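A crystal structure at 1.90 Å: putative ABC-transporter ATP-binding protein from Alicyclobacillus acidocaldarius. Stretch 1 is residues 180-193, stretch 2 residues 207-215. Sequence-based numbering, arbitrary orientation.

Stretch 1 180-193: IRRELRTFVRQVHD
Stretch 2 207-215: EEALEVADR

How are the two backbones arranged? Residues 180-193 are helical throughout, within a helix that extends beyond both ends, and their backbone N-H groups from Leu184 to Asp193 are satisfied by the usual i-to-i-4 bonds, the one from Thr186 N to Arg182 O being weak. Residues 207-212 end a second helix. The two axes run in similar directions, 33° apart (signed crossing angle -33°), and approach to 10.9 Å. That spacing leaves room for long side chains, and the register is set where Arg189 CA lies 6.4 Å from Val212 CA. Val212 has phi/psi of -113/-18; Ala213, at -83/147, is the first residue to leave helical values, and its N still bonds to Ala209 O at 3.0 Å.

What satisfies the Val212 carbonyl at the helix end? Arg189 supplies the answer. Its CA-to-CB bond points toward the second stretch, and chi angles of -177°, 70°, -144° and -151° bring NH1 to 2.6 Å from Val212 O, with an N-H...O angle of 154°. The same guanidinium reaches Asp214 (chi1 m, chi2 130°): NH2 donates to OD2 at 3.2 Å in a salt bridge, and NH1 adds a weak bond to OD2, also 3.2 Å. Both acceptors lie at the guanidinium edge, near its plane, where its N-H bonds point. Within its own helix, Arg189 NH2 also bonds to Asp193 OD2 at 3.0 Å, while NE makes weak bonds to Asp193 OD1 at 3.3 Å and OD2 at 3.2 Å. Asp214 OD1 is satisfied elsewhere in the structure.

Does Arg185 pair with Glu211 in the same way? It does not. With chi1 p, chi2 and chi3 t and chi4 48°, Arg185 places NH1 2.7 Å from Glu211 OE2, but the oxygen sits over one face of the guanidinium. No N-H points at it, so this salt bridge rests on charge alone. Glu211 has chi angles of 168°, 114° and -30°, and its OE1 bonds elsewhere. Beside the charges, Val212 (chi1 m) contributes apolar packing: its CG1 lies 4.1 Å from Arg185 CD. The same CG1 makes a plain van der Waals contact with Arg185 O at 4.0 Å.

How is the gap bridged at the N-terminal end? Arg181 (chi1 to chi3 t, chi4 67°) and Glu208 (chi1 and chi2 t, chi3 32°) start sideways, yet their ends draw nearer. Arg181 NH2 and Glu208 OE1 form a long salt bridge at 3.8 Å, without a direct hydrogen bond. Water 1 bridges the pair instead, accepting from Arg181 NH2 at 3.0 Å and donating to Glu208 OE1 at 2.9 Å.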

# COMPACT_ATOMS: atom_id res chain seq x y z
N ILE B 180 -2.73 -6.60 -7.99
CA ILE B 180 -3.47 -6.22 -9.19
C ILE B 180 -3.62 -4.69 -9.23
O ILE B 180 -3.54 -4.08 -10.31
CB ILE B 180 -4.83 -6.94 -9.21
CG1 ILE B 180 -4.57 -8.44 -9.40
CG2 ILE B 180 -5.69 -6.41 -10.36
CD1 ILE B 180 -5.75 -9.34 -9.10
N ARG B 181 -3.79 -4.08 -8.07
CA ARG B 181 -3.90 -2.62 -7.98
C ARG B 181 -2.63 -2.00 -8.58
O ARG B 181 -2.68 -1.01 -9.32
CB ARG B 181 -4.02 -2.22 -6.50
CG ARG B 181 -4.49 -0.81 -6.20
CD ARG B 181 -4.73 -0.68 -4.68
NE ARG B 181 -4.76 0.70 -4.19
CZ ARG B 181 -5.70 1.59 -4.49
NH1 ARG B 181 -6.71 1.27 -5.29
NH2 ARG B 181 -5.63 2.82 -3.99
N ARG B 182 -1.48 -2.59 -8.27
CA ARG B 182 -0.22 -2.08 -8.78
C ARG B 182 -0.09 -2.28 -10.28
O ARG B 182 0.44 -1.40 -10.98
CB ARG B 182 0.97 -2.74 -8.05
CG ARG B 182 1.09 -2.32 -6.59
CD ARG B 182 2.43 -2.74 -5.99
NE ARG B 182 2.30 -2.98 -4.55
CZ ARG B 182 3.31 -3.29 -3.74
NH1 ARG B 182 4.55 -3.39 -4.22
NH2 ARG B 182 3.09 -3.50 -2.45
N GLU B 183 -0.55 -3.42 -10.79
CA GLU B 183 -0.47 -3.63 -12.24
C GLU B 183 -1.42 -2.64 -12.89
O GLU B 183 -1.11 -2.08 -13.94
CB GLU B 183 -0.85 -5.06 -12.63
CG GLU B 183 0.07 -6.13 -12.06
CD GLU B 183 -0.41 -7.55 -12.39
OE1 GLU B 183 0.23 -8.51 -11.90
OE2 GLU B 183 -1.41 -7.69 -13.13
N LEU B 184 -2.57 -2.42 -12.27
CA LEU B 184 -3.52 -1.47 -12.84
C LEU B 184 -2.98 -0.04 -12.97
O LEU B 184 -3.12 0.61 -14.02
CB LEU B 184 -4.81 -1.45 -12.01
CG LEU B 184 -5.82 -2.55 -12.35
CD1 LEU B 184 -7.07 -2.37 -11.52
CD2 LEU B 184 -6.14 -2.49 -13.86
N ARG B 185 -2.35 0.48 -11.92
CA ARG B 185 -1.85 1.84 -12.00
C ARG B 185 -0.80 1.96 -13.10
O ARG B 185 -0.71 2.99 -13.74
CB ARG B 185 -1.26 2.31 -10.67
CG ARG B 185 -0.04 1.56 -10.25
CD ARG B 185 0.63 2.26 -9.05
NE ARG B 185 1.41 1.33 -8.24
CZ ARG B 185 2.30 0.46 -8.72
NH1 ARG B 185 2.54 0.37 -10.02
NH2 ARG B 185 2.95 -0.34 -7.87
N THR B 186 -0.01 0.91 -13.31
CA THR B 186 1.01 0.96 -14.35
C THR B 186 0.33 0.99 -15.72
O THR B 186 0.80 1.63 -16.66
CB THR B 186 1.97 -0.26 -14.26
OG1 THR B 186 2.79 -0.12 -13.10
CG2 THR B 186 2.87 -0.35 -15.48
N PHE B 187 -0.81 0.32 -15.82
CA PHE B 187 -1.56 0.28 -17.07
C PHE B 187 -2.20 1.63 -17.36
O PHE B 187 -2.11 2.14 -18.49
CB PHE B 187 -2.63 -0.80 -16.99
CG PHE B 187 -3.52 -0.85 -18.18
CD1 PHE B 187 -2.99 -1.11 -19.43
CD2 PHE B 187 -4.88 -0.65 -18.05
CE1 PHE B 187 -3.82 -1.16 -20.54
CE2 PHE B 187 -5.70 -0.69 -19.14
CZ PHE B 187 -5.18 -0.96 -20.39
N VAL B 188 -2.86 2.19 -16.35
CA VAL B 188 -3.52 3.48 -16.49
C VAL B 188 -2.49 4.52 -16.93
O VAL B 188 -2.79 5.38 -17.76
CB VAL B 188 -4.18 3.94 -15.15
CG1 VAL B 188 -4.51 5.43 -15.21
CG2 VAL B 188 -5.46 3.13 -14.87
N ARG B 189 -1.29 4.44 -16.36
CA ARG B 189 -0.24 5.39 -16.73
C ARG B 189 0.16 5.19 -18.20
O ARG B 189 0.23 6.14 -18.96
CB ARG B 189 1.01 5.22 -15.84
CG ARG B 189 2.14 6.23 -16.12
CD ARG B 189 1.82 7.68 -15.70
NE ARG B 189 2.41 8.64 -16.65
CZ ARG B 189 2.81 9.88 -16.39
NH1 ARG B 189 2.71 10.38 -15.17
NH2 ARG B 189 3.30 10.63 -17.36
N GLN B 190 0.39 3.94 -18.61
CA GLN B 190 0.77 3.69 -20.01
C GLN B 190 -0.34 4.18 -20.96
O GLN B 190 -0.06 4.79 -22.01
CB GLN B 190 1.05 2.20 -20.23
CG GLN B 190 1.09 1.80 -21.70
CD GLN B 190 1.41 0.33 -21.92
OE1 GLN B 190 2.57 -0.08 -21.81
NE2 GLN B 190 0.39 -0.47 -22.22
N VAL B 191 -1.59 3.94 -20.59
CA VAL B 191 -2.69 4.39 -21.42
C VAL B 191 -2.67 5.92 -21.50
O VAL B 191 -2.71 6.50 -22.60
CB VAL B 191 -4.02 3.87 -20.87
CG1 VAL B 191 -5.19 4.60 -21.52
CG2 VAL B 191 -4.14 2.36 -21.16
N HIS B 192 -2.58 6.59 -20.35
CA HIS B 192 -2.53 8.05 -20.32
C HIS B 192 -1.46 8.62 -21.25
O HIS B 192 -1.72 9.56 -22.00
CB HIS B 192 -2.22 8.54 -18.90
CG HIS B 192 -1.91 10.00 -18.83
ND1 HIS B 192 -2.88 10.97 -18.70
CD2 HIS B 192 -0.72 10.65 -18.88
CE1 HIS B 192 -2.31 12.16 -18.67
NE2 HIS B 192 -1.00 12.00 -18.78
N ASP B 193 -0.26 8.08 -21.18
CA ASP B 193 0.81 8.58 -22.00
C ASP B 193 0.50 8.36 -23.46
O ASP B 193 0.93 9.13 -24.32
CB ASP B 193 2.12 7.90 -21.61
CG ASP B 193 2.59 8.35 -20.24
OD1 ASP B 193 3.50 7.71 -19.65
OD2 ASP B 193 2.04 9.35 -19.75
N GLU B 207 2.58 6.98 -1.81
CA GLU B 207 3.44 6.21 -2.70
C GLU B 207 2.84 6.15 -4.10
O GLU B 207 3.55 6.30 -5.09
CB GLU B 207 3.64 4.78 -2.17
CG GLU B 207 4.91 4.12 -2.67
CD GLU B 207 4.65 2.80 -3.36
OE1 GLU B 207 4.25 2.83 -4.54
OE2 GLU B 207 4.84 1.74 -2.73
N GLU B 208 1.53 5.93 -4.17
CA GLU B 208 0.84 5.88 -5.46
C GLU B 208 0.99 7.21 -6.19
O GLU B 208 1.20 7.25 -7.41
CB GLU B 208 -0.64 5.57 -5.27
CG GLU B 208 -1.43 5.63 -6.56
CD GLU B 208 -2.93 5.37 -6.38
OE1 GLU B 208 -3.49 5.72 -5.32
OE2 GLU B 208 -3.54 4.83 -7.33
N ALA B 209 0.87 8.31 -5.45
CA ALA B 209 1.00 9.63 -6.06
C ALA B 209 2.40 9.84 -6.65
O ALA B 209 2.54 10.30 -7.78
CB ALA B 209 0.67 10.71 -5.02
N LEU B 210 3.44 9.51 -5.91
CA LEU B 210 4.81 9.68 -6.41
C LEU B 210 5.06 8.82 -7.64
O LEU B 210 5.78 9.20 -8.56
CB LEU B 210 5.85 9.30 -5.36
CG LEU B 210 5.94 10.10 -4.05
CD1 LEU B 210 6.92 9.38 -3.11
CD2 LEU B 210 6.38 11.54 -4.31
N GLU B 211 4.47 7.63 -7.62
CA GLU B 211 4.66 6.68 -8.70
C GLU B 211 4.09 7.05 -10.06
O GLU B 211 4.75 6.84 -11.09
CB GLU B 211 4.10 5.33 -8.31
CG GLU B 211 4.02 4.39 -9.48
CD GLU B 211 4.94 3.21 -9.35
OE1 GLU B 211 6.02 3.33 -8.71
OE2 GLU B 211 4.59 2.16 -9.91
N VAL B 212 2.86 7.56 -10.08
CA VAL B 212 2.26 7.85 -11.37
C VAL B 212 1.99 9.30 -11.74
O VAL B 212 1.82 9.59 -12.91
CB VAL B 212 0.93 7.06 -11.56
CG1 VAL B 212 1.17 5.55 -11.36
CG2 VAL B 212 -0.10 7.54 -10.60
N ALA B 213 1.97 10.21 -10.77
CA ALA B 213 1.66 11.60 -11.11
C ALA B 213 2.80 12.47 -11.63
O ALA B 213 3.97 12.29 -11.24
CB ALA B 213 1.02 12.29 -9.91
N ASP B 214 2.46 13.39 -12.53
CA ASP B 214 3.43 14.35 -13.06
C ASP B 214 3.64 15.38 -11.95
O ASP B 214 4.77 15.74 -11.63
CB ASP B 214 2.88 15.01 -14.32
CG ASP B 214 2.77 14.02 -15.48
OD1 ASP B 214 1.70 13.95 -16.10
OD2 ASP B 214 3.77 13.35 -15.75
N ARG B 215 2.53 15.82 -11.36
CA ARG B 215 2.55 16.74 -10.22
C ARG B 215 1.47 16.33 -9.22
O ARG B 215 0.41 15.79 -9.57
CB ARG B 215 2.33 18.21 -10.62
CG ARG B 215 3.57 18.84 -11.28
CD ARG B 215 3.40 20.33 -11.42
NE ARG B 215 2.25 20.65 -12.26
CZ ARG B 215 1.63 21.82 -12.27
NH1 ARG B 215 2.05 22.79 -11.45
NH2 ARG B 215 0.62 22.02 -13.09
O HOH W 1 -6.33 5.45 -5.22